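Local structure of putative uncharacterized protein (Bacteroides vulgatus, 4F7A) at residues Y60-A65 and L296-G301; Y110-G115 and D170-E175; K164-L169 and R195-A200; N310-Y315 and Y389-A394. The protein is a SusD-like outer membrane lipoprotein that probably binds glycans, perhaps mucin O-glycans, at the cell surface for nutrient uptake. All blocks are in the same frame, centred on the assembly; numbering follows the deposited sequence. Where two conformers were deposited one is given.

Contact 1 of 4, residues Y60-A65 and L296-G301; sequences YFHDFA and LGVPQG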
loop_
_atom_site.group_PDB
_atom_site.type_symbol
_atom_site.label_atom_id
_atom_site.label_comp_id
_atom_site.label_asym_id
_atom_site.label_seq_id
_atom_site.Cartn_x
_atom_site.Cartn_y
_atom_site.Cartn_z
ATOM N N TYR A 60 0.078 11.162 -1.313
ATOM C CA TYR A 60 0.931 11.394 -0.147
ATOM C C TYR A 60 2.122 12.305 -0.444
ATOM O O TYR A 60 2.432 13.208 0.342
ATOM C CB TYR A 60 1.546 10.099 0.397
ATOM C CG TYR A 60 0.641 9.142 1.118
ATOM C CD1 TYR A 60 -0.610 9.523 1.625
ATOM C CD2 TYR A 60 1.060 7.842 1.334
ATOM C CE1 TYR A 60 -1.412 8.597 2.317
ATOM C CE2 TYR A 60 0.267 6.924 2.001
ATOM C CZ TYR A 60 -0.967 7.303 2.489
ATOM O OH TYR A 60 -1.686 6.358 3.181
ATOM N N PHE A 61 2.829 12.005 -1.529
ATOM C CA PHE A 61 4.161 12.582 -1.782
ATOM C C PHE A 61 4.318 13.133 -3.185
ATOM O O PHE A 61 3.584 12.773 -4.113
ATOM C CB PHE A 61 5.280 11.555 -1.526
ATOM C CG PHE A 61 5.366 11.087 -0.102
ATOM C CD1 PHE A 61 5.781 11.955 0.901
ATOM C CD2 PHE A 61 5.056 9.772 0.236
ATOM C CE1 PHE A 61 5.855 11.532 2.221
ATOM C CE2 PHE A 61 5.139 9.340 1.577
ATOM C CZ PHE A 61 5.528 10.242 2.558
ATOM N N HIS A 62 5.287 14.030 -3.339
ATOM C CA HIS A 62 5.651 14.545 -4.663
ATOM C C HIS A 62 7.100 14.985 -4.638
ATOM O O HIS A 62 7.618 15.396 -3.603
ATOM C CB HIS A 62 4.732 15.700 -5.078
ATOM C CG HIS A 62 4.603 15.871 -6.559
ATOM N ND1 HIS A 62 5.635 16.340 -7.342
ATOM C CD2 HIS A 62 3.569 15.631 -7.403
ATOM C CE1 HIS A 62 5.242 16.390 -8.605
ATOM N NE2 HIS A 62 3.991 15.960 -8.670
ATOM N N ASP A 63 7.776 14.813 -5.765
ATOM C CA ASP A 63 9.124 15.299 -5.942
ATOM C C ASP A 63 9.090 16.812 -6.170
ATOM O O ASP A 63 8.023 17.371 -6.400
ATOM C CB ASP A 63 9.776 14.534 -7.107
ATOM C CG ASP A 63 11.284 14.386 -6.942
ATOM O OD1 ASP A 63 11.944 15.424 -6.784
ATOM O OD2 ASP A 63 11.801 13.244 -6.965
ATOM N N PHE A 64 10.236 17.483 -6.069
ATOM C CA PHE A 64 10.319 18.913 -6.394
ATOM C C PHE A 64 10.933 19.157 -7.775
ATOM O O PHE A 64 10.881 20.285 -8.290
ATOM C CB PHE A 64 11.147 19.680 -5.344
ATOM C CG PHE A 64 12.635 19.488 -5.489
ATOM C CD1 PHE A 64 13.238 18.302 -5.130
ATOM C CD2 PHE A 64 13.431 20.500 -6.013
ATOM C CE1 PHE A 64 14.617 18.119 -5.289
ATOM C CE2 PHE A 64 14.812 20.325 -6.167
ATOM C CZ PHE A 64 15.396 19.128 -5.810
ATOM N N ALA A 65 11.526 18.123 -8.362
ATOM C CA ALA A 65 12.375 18.327 -9.530
ATOM C C ALA A 65 11.520 18.532 -10.754
ATOM O O ALA A 65 10.853 17.588 -11.221
ATOM C CB ALA A 65 13.362 17.148 -9.734
ATOM N N LEU A 296 2.082 23.195 3.247
ATOM C CA LEU A 296 1.735 23.358 1.836
ATOM C C LEU A 296 2.101 22.092 1.084
ATOM O O LEU A 296 3.231 21.644 1.161
ATOM C CB LEU A 296 2.481 24.551 1.231
ATOM C CG LEU A 296 2.238 25.926 1.826
ATOM C CD1 LEU A 296 3.062 26.972 1.063
ATOM C CD2 LEU A 296 0.728 26.304 1.815
ATOM N N GLY A 297 1.122 21.510 0.387
ATOM C CA GLY A 297 1.304 20.324 -0.413
ATOM C C GLY A 297 1.418 20.591 -1.908
ATOM O O GLY A 297 0.763 21.481 -2.451
ATOM N N VAL A 298 2.240 19.790 -2.575
ATOM C CA VAL A 298 2.463 19.926 -3.992
ATOM C C VAL A 298 1.296 19.372 -4.801
ATOM O O VAL A 298 0.918 18.215 -4.632
ATOM C CB VAL A 298 3.788 19.209 -4.384
ATOM C CG1 VAL A 298 4.081 19.355 -5.881
ATOM C CG2 VAL A 298 4.960 19.774 -3.504
ATOM N N PRO A 299 0.713 20.188 -5.691
ATOM C CA PRO A 299 -0.372 19.660 -6.532
ATOM C C PRO A 299 0.171 18.764 -7.643
ATOM O O PRO A 299 1.149 19.120 -8.298
ATOM C CB PRO A 299 -0.981 20.922 -7.148
ATOM C CG PRO A 299 0.189 21.862 -7.233
ATOM C CD PRO A 299 1.048 21.575 -6.032
ATOM N N GLN A 300 -0.470 17.625 -7.871
ATOM C CA GLN A 300 -0.036 16.740 -8.950
ATOM C C GLN A 300 -0.433 17.309 -10.319
ATOM O O GLN A 300 -1.494 17.918 -10.482
ATOM C CB GLN A 300 -0.630 15.329 -8.781
ATOM C CG GLN A 300 0.150 14.258 -9.556
ATOM C CD GLN A 300 -0.564 12.945 -9.662
ATOM O OE1 GLN A 300 -0.918 12.351 -8.639
ATOM N NE2 GLN A 300 -0.699 12.429 -10.892
ATOM N N GLY A 301 0.420 17.079 -11.306
ATOM C CA GLY A 301 0.090 17.376 -12.701
ATOM C C GLY A 301 0.294 18.803 -13.122
ATOM O O GLY A 301 -0.410 19.287 -14.017
#
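V298 lays its CG1 methyl over one face of the H62 imidazole, a CH-pi contact with CG1 3.8 Å from the ring centroid and displaced toward the rim. The nearest pair is V298 CG1 with H62 CG at 3.6 Å, and V298 CB also rests against H62 CB, the two side chains crossing at about a right angle. CG1 stands anti to its own backbone N (chi1 -179°), which brings this branch onto the ring. The imidazole cannot turn easily: ND1 gives a nearly straight bond to D63 O (2.8 Å, 169°) and NE2 bonds T73 OG1. H62 belongs to the short strand 61-62, paired antiparallel with 262-263, while V298 sits in the long loop before strand 329-332, in a SusD-type fold rich in helix. Packing slackens toward Q300, where H62 CD2 is 4.1 Å from Q300 CA and 4.3 Å from Q300 CG. Q300 is partly exposed, though its NE2 bonds T73 O and its side chain leans on helix 54-57.

Contact 2 of 4, residues Y110-G115 and D170-E175; sequences YKHFYG and DTYLKE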
loop_
_atom_site.group_PDB
_atom_site.type_symbol
_atom_site.label_atom_id
_atom_site.label_comp_id
_atom_site.label_asym_id
_atom_site.label_seq_id
_atom_site.Cartn_x
_atom_site.Cartn_y
_atom_site.Cartn_z
ATOM N N TYR A 110 9.705 -27.793 9.590
ATOM C CA TYR A 110 9.632 -26.386 9.171
ATOM C C TYR A 110 8.248 -25.939 8.697
ATOM O O TYR A 110 8.130 -25.094 7.813
ATOM C CB TYR A 110 10.672 -26.127 8.083
ATOM C CG TYR A 110 12.063 -26.174 8.642
ATOM C CD1 TYR A 110 12.569 -25.099 9.366
ATOM C CD2 TYR A 110 12.855 -27.303 8.504
ATOM C CE1 TYR A 110 13.842 -25.127 9.908
ATOM C CE2 TYR A 110 14.143 -27.347 9.046
ATOM C CZ TYR A 110 14.632 -26.252 9.741
ATOM O OH TYR A 110 15.905 -26.266 10.293
ATOM N N LYS A 111 7.201 -26.475 9.310
ATOM C CA LYS A 111 5.844 -26.055 8.976
ATOM C C LYS A 111 5.626 -24.574 9.239
ATOM O O LYS A 111 4.893 -23.910 8.484
ATOM C CB LYS A 111 4.824 -26.866 9.760
ATOM C CG LYS A 111 4.803 -28.340 9.376
ATOM C CD LYS A 111 3.745 -29.103 10.174
ATOM C CE LYS A 111 3.754 -30.584 9.827
ATOM N NZ LYS A 111 4.875 -31.304 10.505
ATOM N N HIS A 112 6.233 -24.070 10.318
ATOM C CA HIS A 112 6.201 -22.646 10.627
ATOM C C HIS A 112 6.885 -21.776 9.564
ATOM O O HIS A 112 6.351 -20.720 9.192
ATOM C CB HIS A 112 6.733 -22.346 12.042
ATOM C CG HIS A 112 8.148 -22.779 12.301
ATOM N ND1 HIS A 112 8.716 -23.904 11.738
ATOM C CD2 HIS A 112 9.083 -22.273 13.146
ATOM C CE1 HIS A 112 9.949 -24.054 12.199
ATOM N NE2 HIS A 112 10.201 -23.074 13.049
ATOM N N PHE A 113 8.044 -22.210 9.065
ATOM C CA PHE A 113 8.746 -21.448 8.008
ATOM C C PHE A 113 7.975 -21.494 6.695
ATOM O O PHE A 113 7.965 -20.536 5.926
ATOM C CB PHE A 113 10.149 -22.013 7.763
ATOM C CG PHE A 113 11.219 -21.565 8.778
ATOM C CD1 PHE A 113 10.891 -21.212 10.091
ATOM C CD2 PHE A 113 12.569 -21.602 8.416
ATOM C CE1 PHE A 113 11.875 -20.868 11.000
ATOM C CE2 PHE A 113 13.571 -21.245 9.321
ATOM C CZ PHE A 113 13.225 -20.877 10.616
ATOM N N TYR A 114 7.349 -22.640 6.428
ATOM C CA TYR A 114 6.441 -22.801 5.274
ATOM C C TYR A 114 5.280 -21.816 5.365
ATOM O O TYR A 114 5.041 -21.035 4.442
ATOM C CB TYR A 114 5.915 -24.239 5.219
ATOM C CG TYR A 114 4.852 -24.478 4.148
ATOM C CD1 TYR A 114 5.074 -24.128 2.811
ATOM C CD2 TYR A 114 3.642 -25.072 4.468
ATOM C CE1 TYR A 114 4.080 -24.368 1.822
ATOM C CE2 TYR A 114 2.663 -25.305 3.503
ATOM C CZ TYR A 114 2.880 -24.937 2.189
ATOM O OH TYR A 114 1.904 -25.193 1.244
ATOM N N GLY A 115 4.597 -21.799 6.500
ATOM C CA GLY A 115 3.526 -20.821 6.718
ATOM C C GLY A 115 3.960 -19.374 6.516
ATOM O O GLY A 115 3.312 -18.607 5.812
ATOM N N ASP A 170 -0.823 -23.366 12.531
ATOM C CA ASP A 170 -1.660 -23.963 13.578
ATOM C C ASP A 170 -1.242 -25.420 13.854
ATOM O O ASP A 170 -1.101 -25.833 15.010
ATOM C CB ASP A 170 -3.130 -23.863 13.185
ATOM C CG ASP A 170 -4.040 -24.531 14.183
ATOM O OD1 ASP A 170 -4.023 -24.115 15.350
ATOM O OD2 ASP A 170 -4.748 -25.475 13.799
ATOM N N THR A 171 -1.012 -26.198 12.798
ATOM C CA THR A 171 -0.465 -27.546 12.982
ATOM C C THR A 171 0.879 -27.543 13.714
ATOM O O THR A 171 1.108 -28.350 14.630
ATOM C CB THR A 171 -0.311 -28.274 11.656
ATOM O OG1 THR A 171 -1.591 -28.358 11.050
ATOM C CG2 THR A 171 0.226 -29.708 11.865
ATOM N N TYR A 172 1.770 -26.639 13.317
ATOM C CA TYR A 172 3.074 -26.527 13.966
ATOM C C TYR A 172 2.879 -26.373 15.470
ATOM O O TYR A 172 3.561 -27.024 16.261
ATOM C CB TYR A 172 3.834 -25.317 13.406
ATOM C CG TYR A 172 5.046 -24.880 14.199
ATOM C CD1 TYR A 172 6.291 -25.461 13.988
ATOM C CD2 TYR A 172 4.947 -23.850 15.131
ATOM C CE1 TYR A 172 7.414 -25.043 14.705
ATOM C CE2 TYR A 172 6.054 -23.426 15.849
ATOM C CZ TYR A 172 7.281 -24.024 15.633
ATOM O OH TYR A 172 8.362 -23.591 16.355
ATOM N N LEU A 173 1.948 -25.504 15.865
ATOM C CA LEU A 173 1.707 -25.268 17.286
ATOM C C LEU A 173 1.047 -26.450 17.972
ATOM O O LEU A 173 1.454 -26.820 19.080
ATOM C CB LEU A 173 0.887 -24.015 17.512
ATOM C CG LEU A 173 1.616 -22.676 17.288
ATOM C CD1 LEU A 173 0.568 -21.532 17.340
ATOM C CD2 LEU A 173 2.770 -22.434 18.316
ATOM N N LYS A 174 0.035 -27.044 17.335
ATOM C CA LYS A 174 -0.655 -28.195 17.933
ATOM C C LYS A 174 0.265 -29.419 18.075
ATOM O O LYS A 174 0.030 -30.258 18.940
ATOM C CB LYS A 174 -1.935 -28.550 17.148
ATOM C CG LYS A 174 -3.063 -27.519 17.312
ATOM C CD LYS A 174 -4.235 -27.809 16.390
ATOM C CE LYS A 174 -5.414 -26.875 16.704
ATOM N NZ LYS A 174 -6.389 -26.770 15.577
ATOM N N GLU A 175 1.304 -29.517 17.243
ATOM C CA GLU A 175 2.303 -30.586 17.357
ATOM C C GLU A 175 3.362 -30.295 18.424
ATOM O O GLU A 175 4.306 -31.079 18.567
ATOM C CB GLU A 175 3.034 -30.809 16.016
ATOM C CG GLU A 175 2.225 -31.486 14.923
ATOM C CD GLU A 175 2.987 -31.590 13.581
ATOM O OE1 GLU A 175 4.022 -30.904 13.385
ATOM O OE2 GLU A 175 2.539 -32.359 12.711
#
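H112 and Y172 form an offset stack, ring centroids 4.1 Å apart and planes 11° from parallel. Y172 CE1 lies over the centre of the imidazole, 3.4 Å from H112 CG, while F113 CD1 covers the opposite face, sandwiching the imidazole. The same tyrosine face receives a CH-pi contact from H112 CB, 3.6 Å from the ring centroid and almost on its normal. A chi1 of 59° sets H112 CG between the backbone N and the carbonyl carbon, on the Y172 side; the phenol OH is tied to K178 O. Toward solvent, the K111 chain crosses E175 at about a right angle, and NZ meets the syn lone pair of E175 OE1 at 3.0 Å, with a weak second bond to OE2, and also bonds A108 O. The apolar contacts are K111 CB on Y172 CB and K111 CD on T171 CG2. Helices 111-132 and 151-174 pair antiparallel, the axes of the short segments 9.0 Å apart at 159°, consistent with the helix packing of the TPR-like SusD fold.

Contact 3 of 4, residues K164-L169 and R195-A200; sequences KAVDAL and RWIKFA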
loop_
_atom_site.group_PDB
_atom_site.type_symbol
_atom_site.label_atom_id
_atom_site.label_comp_id
_atom_site.label_asym_id
_atom_site.label_seq_id
_atom_site.Cartn_x
_atom_site.Cartn_y
_atom_site.Cartn_z
ATOM N N LYS A 164 -3.434 -22.295 3.421
ATOM C CA LYS A 164 -2.355 -23.262 3.638
ATOM C C LYS A 164 -1.432 -22.766 4.755
ATOM O O LYS A 164 -1.008 -23.542 5.627
ATOM C CB LYS A 164 -1.558 -23.468 2.354
ATOM C CG LYS A 164 -2.267 -24.308 1.312
ATOM C CD LYS A 164 -1.531 -24.247 -0.012
ATOM C CE LYS A 164 -2.129 -25.230 -0.990
ATOM N NZ LYS A 164 -1.422 -25.090 -2.280
ATOM N N ALA A 165 -1.153 -21.464 4.739
ATOM C CA ALA A 165 -0.286 -20.867 5.749
ATOM C C ALA A 165 -0.838 -21.006 7.158
ATOM O O ALA A 165 -0.102 -21.425 8.052
ATOM C CB ALA A 165 -0.027 -19.376 5.446
ATOM N N VAL A 166 -2.086 -20.578 7.385
ATOM C CA VAL A 166 -2.664 -20.614 8.739
ATOM C C VAL A 166 -2.830 -22.070 9.220
ATOM O O VAL A 166 -2.625 -22.368 10.399
ATOM C CB VAL A 166 -3.985 -19.786 8.901
ATOM C CG1 VAL A 166 -3.758 -18.282 8.559
ATOM C CG2 VAL A 166 -5.135 -20.332 8.093
ATOM N N ASP A 167 -3.121 -22.985 8.299
ATOM C CA ASP A 167 -3.178 -24.414 8.624
ATOM C C ASP A 167 -1.808 -24.915 9.099
ATOM O O ASP A 167 -1.695 -25.578 10.129
ATOM C CB ASP A 167 -3.618 -25.223 7.400
ATOM C CG ASP A 167 -5.123 -25.206 7.186
ATOM O OD1 ASP A 167 -5.845 -24.613 8.015
ATOM O OD2 ASP A 167 -5.574 -25.787 6.175
ATOM N N ALA A 168 -0.769 -24.604 8.328
ATOM C CA ALA A 168 0.603 -25.050 8.644
ATOM C C ALA A 168 1.068 -24.534 10.021
ATOM O O ALA A 168 1.601 -25.294 10.828
ATOM C CB ALA A 168 1.576 -24.603 7.552
ATOM N N LEU A 169 0.843 -23.253 10.283
ATOM C CA LEU A 169 1.279 -22.646 11.551
ATOM C C LEU A 169 0.478 -23.165 12.731
ATOM O O LEU A 169 1.029 -23.412 13.804
ATOM C CB LEU A 169 1.211 -21.121 11.471
ATOM C CG LEU A 169 2.342 -20.484 10.660
ATOM C CD1 LEU A 169 1.876 -19.262 9.891
ATOM C CD2 LEU A 169 3.552 -20.157 11.513
ATOM N N ARG A 195 1.620 -14.875 16.014
ATOM C CA ARG A 195 1.642 -13.558 15.390
ATOM C C ARG A 195 1.678 -13.603 13.869
ATOM O O ARG A 195 1.104 -12.746 13.207
ATOM C CB ARG A 195 2.792 -12.715 15.947
ATOM C CG ARG A 195 2.596 -12.287 17.408
ATOM C CD ARG A 195 1.876 -10.959 17.542
ATOM N NE ARG A 195 2.738 -9.846 17.153
ATOM C CZ ARG A 195 3.634 -9.261 17.944
ATOM N NH1 ARG A 195 3.789 -9.634 19.208
ATOM N NH2 ARG A 195 4.373 -8.280 17.467
ATOM N N TRP A 196 2.324 -14.616 13.308
ATOM C CA TRP A 196 2.254 -14.853 11.867
ATOM C C TRP A 196 0.833 -15.163 11.407
ATOM O O TRP A 196 0.395 -14.671 10.380
ATOM C CB TRP A 196 3.214 -15.986 11.451
ATOM C CG TRP A 196 4.632 -15.531 11.306
ATOM C CD1 TRP A 196 5.625 -15.650 12.236
ATOM C CD2 TRP A 196 5.221 -14.877 10.172
ATOM N NE1 TRP A 196 6.797 -15.113 11.750
ATOM C CE2 TRP A 196 6.576 -14.637 10.483
ATOM C CE3 TRP A 196 4.734 -14.466 8.926
ATOM C CZ2 TRP A 196 7.449 -14.031 9.587
ATOM C CZ3 TRP A 196 5.602 -13.842 8.036
ATOM C CH2 TRP A 196 6.948 -13.619 8.385
ATOM N N ILE A 197 0.108 -15.960 12.181
ATOM C CA ILE A 197 -1.278 -16.264 11.835
ATOM C C ILE A 197 -2.152 -15.010 11.917
ATOM O O ILE A 197 -2.989 -14.751 11.034
ATOM C CB ILE A 197 -1.877 -17.386 12.720
ATOM C CG1 ILE A 197 -1.070 -18.687 12.563
ATOM C CG2 ILE A 197 -3.380 -17.605 12.341
ATOM C CD1 ILE A 197 -1.543 -19.876 13.488
ATOM N N LYS A 198 -1.924 -14.187 12.944
ATOM C CA LYS A 198 -2.620 -12.886 13.057
ATOM C C LYS A 198 -2.340 -11.948 11.876
ATOM O O LYS A 198 -3.252 -11.284 11.360
ATOM C CB LYS A 198 -2.259 -12.247 14.395
ATOM C CG LYS A 198 -3.066 -11.040 14.767
ATOM C CD LYS A 198 -2.594 -10.425 16.085
ATOM C CE LYS A 198 -2.673 -11.376 17.246
ATOM N NZ LYS A 198 -2.634 -10.616 18.558
ATOM N N PHE A 199 -1.090 -11.919 11.433
ATOM C CA PHE A 199 -0.684 -11.257 10.189
ATOM C C PHE A 199 -1.513 -11.818 9.005
ATOM O O PHE A 199 -2.179 -11.055 8.292
ATOM C CB PHE A 199 0.848 -11.457 10.023
ATOM C CG PHE A 199 1.470 -10.871 8.758
ATOM C CD1 PHE A 199 0.768 -10.100 7.850
ATOM C CD2 PHE A 199 2.810 -11.099 8.519
ATOM C CE1 PHE A 199 1.392 -9.598 6.720
ATOM C CE2 PHE A 199 3.453 -10.589 7.394
ATOM C CZ PHE A 199 2.744 -9.850 6.487
ATOM N N ALA A 200 -1.515 -13.131 8.823
ATOM C CA ALA A 200 -2.300 -13.763 7.746
ATOM C C ALA A 200 -3.790 -13.407 7.816
ATOM O O ALA A 200 -4.418 -13.139 6.798
ATOM C CB ALA A 200 -2.140 -15.299 7.787
#
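L169 and I197 lie alongside one another, running in opposite senses, with L169 CB 3.5 Å from I197 CG1 and 3.6 Å from I197 CD1. They lie between two antiparallel helices, 151-174 and 193-210, whose local axes come within 9.6 Å at an angle of 162°, a pairing that belongs to the TPR-like helical part of the SusD fold. On one side of this pair, the L169 CD1 methyl reaches W196 CB at 3.9 Å; the indole turns off toward V182, C188 and C190. On the other, I197 turns its CG2 branch to V166 CG1, also 3.9 Å away. The two isoleucine branches therefore divide the work, CG1 and CD1 serving L169 while CG2 serves V166. No hydrogen bond crosses here, and all five touching residues are buried. Beyond them, helix 111-132 packs on an adjacent side of helix 151-174, where I119 touches A165 and L169. I197 also rests on Y231, and V166 touches N201 and R204 further along its partner helix. V166 CG1 is anti to its carbonyl carbon (chi1 -59°) and presses on A200 CB at 3.5 Å, tighter than usual for two carbons.

Contact 4 of 4, residues N310-Y315 and Y389-A394; sequences NYYQSY and YINYAA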
loop_
_atom_site.group_PDB
_atom_site.type_symbol
_atom_site.label_atom_id
_atom_site.label_comp_id
_atom_site.label_asym_id
_atom_site.label_seq_id
_atom_site.Cartn_x
_atom_site.Cartn_y
_atom_site.Cartn_z
ATOM N N ASN A 310 12.416 24.906 -10.050
ATOM C CA ASN A 310 11.772 23.885 -9.255
ATOM C C ASN A 310 10.770 24.590 -8.342
ATOM O O ASN A 310 11.057 24.906 -7.179
ATOM C CB ASN A 310 12.816 23.107 -8.473
ATOM C CG ASN A 310 13.808 22.404 -9.385
ATOM O OD1 ASN A 310 13.422 21.713 -10.332
ATOM N ND2 ASN A 310 15.084 22.607 -9.128
ATOM N N TYR A 311 9.583 24.813 -8.886
ATOM C CA TYR A 311 8.633 25.742 -8.294
ATOM C C TYR A 311 8.212 25.392 -6.872
ATOM O O TYR A 311 7.904 26.275 -6.096
ATOM C CB TYR A 311 7.368 25.838 -9.158
ATOM C CG TYR A 311 7.593 26.258 -10.606
ATOM C CD1 TYR A 311 8.059 27.523 -10.911
ATOM C CD2 TYR A 311 7.305 25.406 -11.659
ATOM C CE1 TYR A 311 8.258 27.933 -12.237
ATOM C CE2 TYR A 311 7.512 25.810 -13.003
ATOM C CZ TYR A 311 7.974 27.079 -13.265
ATOM O OH TYR A 311 8.175 27.486 -14.564
ATOM N N TYR A 312 8.190 24.114 -6.542
ATOM C CA TYR A 312 7.612 23.639 -5.286
ATOM C C TYR A 312 8.657 23.287 -4.226
ATOM O O TYR A 312 8.360 22.678 -3.236
ATOM C CB TYR A 312 6.675 22.453 -5.572
ATOM C CG TYR A 312 5.504 22.913 -6.391
ATOM C CD1 TYR A 312 4.522 23.710 -5.827
ATOM C CD2 TYR A 312 5.421 22.634 -7.755
ATOM C CE1 TYR A 312 3.461 24.200 -6.581
ATOM C CE2 TYR A 312 4.355 23.124 -8.532
ATOM C CZ TYR A 312 3.379 23.896 -7.924
ATOM O OH TYR A 312 2.367 24.419 -8.659
ATOM N N GLN A 313 9.899 23.685 -4.460
ATOM C CA GLN A 313 11.013 23.322 -3.594
ATOM C C GLN A 313 10.925 23.854 -2.151
ATOM O O GLN A 313 11.588 23.322 -1.254
ATOM C CB GLN A 313 12.282 23.800 -4.314
ATOM C CG GLN A 313 13.514 24.015 -3.556
ATOM C CD GLN A 313 14.523 24.662 -4.483
ATOM O OE1 GLN A 313 14.764 25.871 -4.422
ATOM N NE2 GLN A 313 15.020 23.882 -5.423
ATOM N N SER A 314 10.114 24.883 -1.917
ATOM C CA SER A 314 9.902 25.410 -0.560
ATOM C C SER A 314 8.566 25.023 0.081
ATOM O O SER A 314 8.202 25.544 1.141
ATOM C CB SER A 314 10.091 26.926 -0.570
ATOM O OG SER A 314 11.419 27.194 -0.988
ATOM N N TYR A 315 7.856 24.086 -0.546
ATOM C CA TYR A 315 6.659 23.470 0.066
ATOM C C TYR A 315 7.036 22.529 1.215
ATOM O O TYR A 315 8.227 22.322 1.517
ATOM C CB TYR A 315 5.799 22.775 -1.008
ATOM C CG TYR A 315 4.819 23.705 -1.710
ATOM C CD1 TYR A 315 5.134 25.042 -1.987
ATOM C CD2 TYR A 315 3.573 23.245 -2.109
ATOM C CE1 TYR A 315 4.223 25.889 -2.640
ATOM C CE2 TYR A 315 2.689 24.055 -2.768
ATOM C CZ TYR A 315 2.985 25.380 -3.014
ATOM O OH TYR A 315 2.051 26.173 -3.653
ATOM N N TYR A 389 -6.733 24.147 -2.055
ATOM C CA TYR A 389 -5.346 24.286 -2.498
ATOM C C TYR A 389 -5.205 25.664 -3.146
ATOM O O TYR A 389 -5.991 26.029 -4.036
ATOM C CB TYR A 389 -4.920 23.192 -3.470
ATOM C CG TYR A 389 -3.551 23.503 -3.988
ATOM C CD1 TYR A 389 -2.437 23.339 -3.175
ATOM C CD2 TYR A 389 -3.380 24.097 -5.226
ATOM C CE1 TYR A 389 -1.191 23.701 -3.607
ATOM C CE2 TYR A 389 -2.128 24.484 -5.670
ATOM C CZ TYR A 389 -1.033 24.271 -4.859
ATOM O OH TYR A 389 0.212 24.648 -5.276
ATOM N N ILE A 390 -4.213 26.432 -2.676
ATOM C CA ILE A 390 -3.878 27.735 -3.225
ATOM C C ILE A 390 -2.448 27.653 -3.746
ATOM O O ILE A 390 -1.534 27.237 -3.014
ATOM C CB ILE A 390 -3.946 28.841 -2.177
ATOM C CG1 ILE A 390 -5.303 28.860 -1.468
ATOM C CG2 ILE A 390 -3.635 30.226 -2.849
ATOM C CD1 ILE A 390 -6.457 29.121 -2.384
ATOM N N ASN A 391 -2.238 28.042 -5.002
ATOM C CA ASN A 391 -0.922 27.914 -5.603
ATOM C C ASN A 391 -0.010 29.123 -5.245
ATOM O O ASN A 391 0.066 30.114 -5.979
ATOM C CB ASN A 391 -1.044 27.731 -7.116
ATOM C CG ASN A 391 0.227 27.200 -7.726
ATOM O OD1 ASN A 391 0.613 26.084 -7.452
ATOM N ND2 ASN A 391 0.875 27.994 -8.555
ATOM N N TYR A 392 0.680 29.026 -4.111
ATOM C CA TYR A 392 1.557 30.110 -3.651
ATOM C C TYR A 392 2.871 30.124 -4.412
ATOM O O TYR A 392 3.550 31.154 -4.474
ATOM C CB TYR A 392 1.784 30.017 -2.144
ATOM C CG TYR A 392 0.537 30.346 -1.343
ATOM C CD1 TYR A 392 -0.075 31.589 -1.454
ATOM C CD2 TYR A 392 -0.041 29.411 -0.504
ATOM C CE1 TYR A 392 -1.217 31.911 -0.723
ATOM C CE2 TYR A 392 -1.185 29.714 0.223
ATOM C CZ TYR A 392 -1.764 30.955 0.108
ATOM O OH TYR A 392 -2.877 31.241 0.836
ATOM N N ALA A 393 3.212 29.003 -5.031
ATOM C CA ALA A 393 4.440 28.888 -5.816
ATOM C C ALA A 393 4.398 29.738 -7.081
ATOM O O ALA A 393 3.325 30.069 -7.578
ATOM C CB ALA A 393 4.671 27.415 -6.209
ATOM N N ALA A 394 5.574 30.047 -7.630
ATOM C CA ALA A 394 5.662 30.569 -8.981
ATOM C C ALA A 394 5.310 29.428 -9.954
ATOM O O ALA A 394 5.166 28.279 -9.537
ATOM C CB ALA A 394 7.091 31.122 -9.274
HETATM O O HOH W 1 8.076 28.972 -6.660
HETATM O O HOH W 2 2.994 26.723 -10.107
#
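A393 puts its CB into a hollow walled by Y311, Y312 and Y315, 3.5 Å from Y312 CE1, 3.9 Å from Y315 CE1 and 3.4 Å from Y311 O. Two overlapping type I turns, N310 to Q313 and Y312 to Y315, shape this hollow, and Y312 CD1 lies over the centre of the Y315 ring. Beside this hollow, N391 OD1 is gripped by two phenols: Y312 OH donates on an in-plane lone pair at 2.7 Å, and Y389 OH donates at 2.6 Å, tilted 21° from that plane. Y315 OH in turn donates to Y389 OH (2.9 Å) and weakly accepts from Y392 N and A393 N. On the outer side A394 O sits 3.3 Å from Y311 CD1, obliquely to the ring, with A394 CB beside it; one water links Y311 O with A394 N, another joins Y312 OH, N391 ND2 and A394 O. The contact joins the loop before strand 329-332 to the one between helices 356-371 and 416-431, with P299 packing against Y312 and Y389.

Overall arrangement
The four contacts form two clusters on opposite sides of the chain's centre. Contacts 2 and 3, centres 9 Å apart, share helix 151-174, which packs against helix 111-132 on one side and helix 193-210 on an adjacent one; their segments alternate along the chain, as expected for successive antiparallel helices. Contacts 1 and 4, centres 9 Å apart, touch where G297 O meets Y315 and Y389, and F64 O meets N310; they lie in series and are built mainly from loops. Contact 1 closes a long loop within which contacts 2 and 3 are nested, yet its centre is 46 Å from that of contact 2. The pattern sets a helical TPR-like part against a loop-rich part of one SusD-like chain.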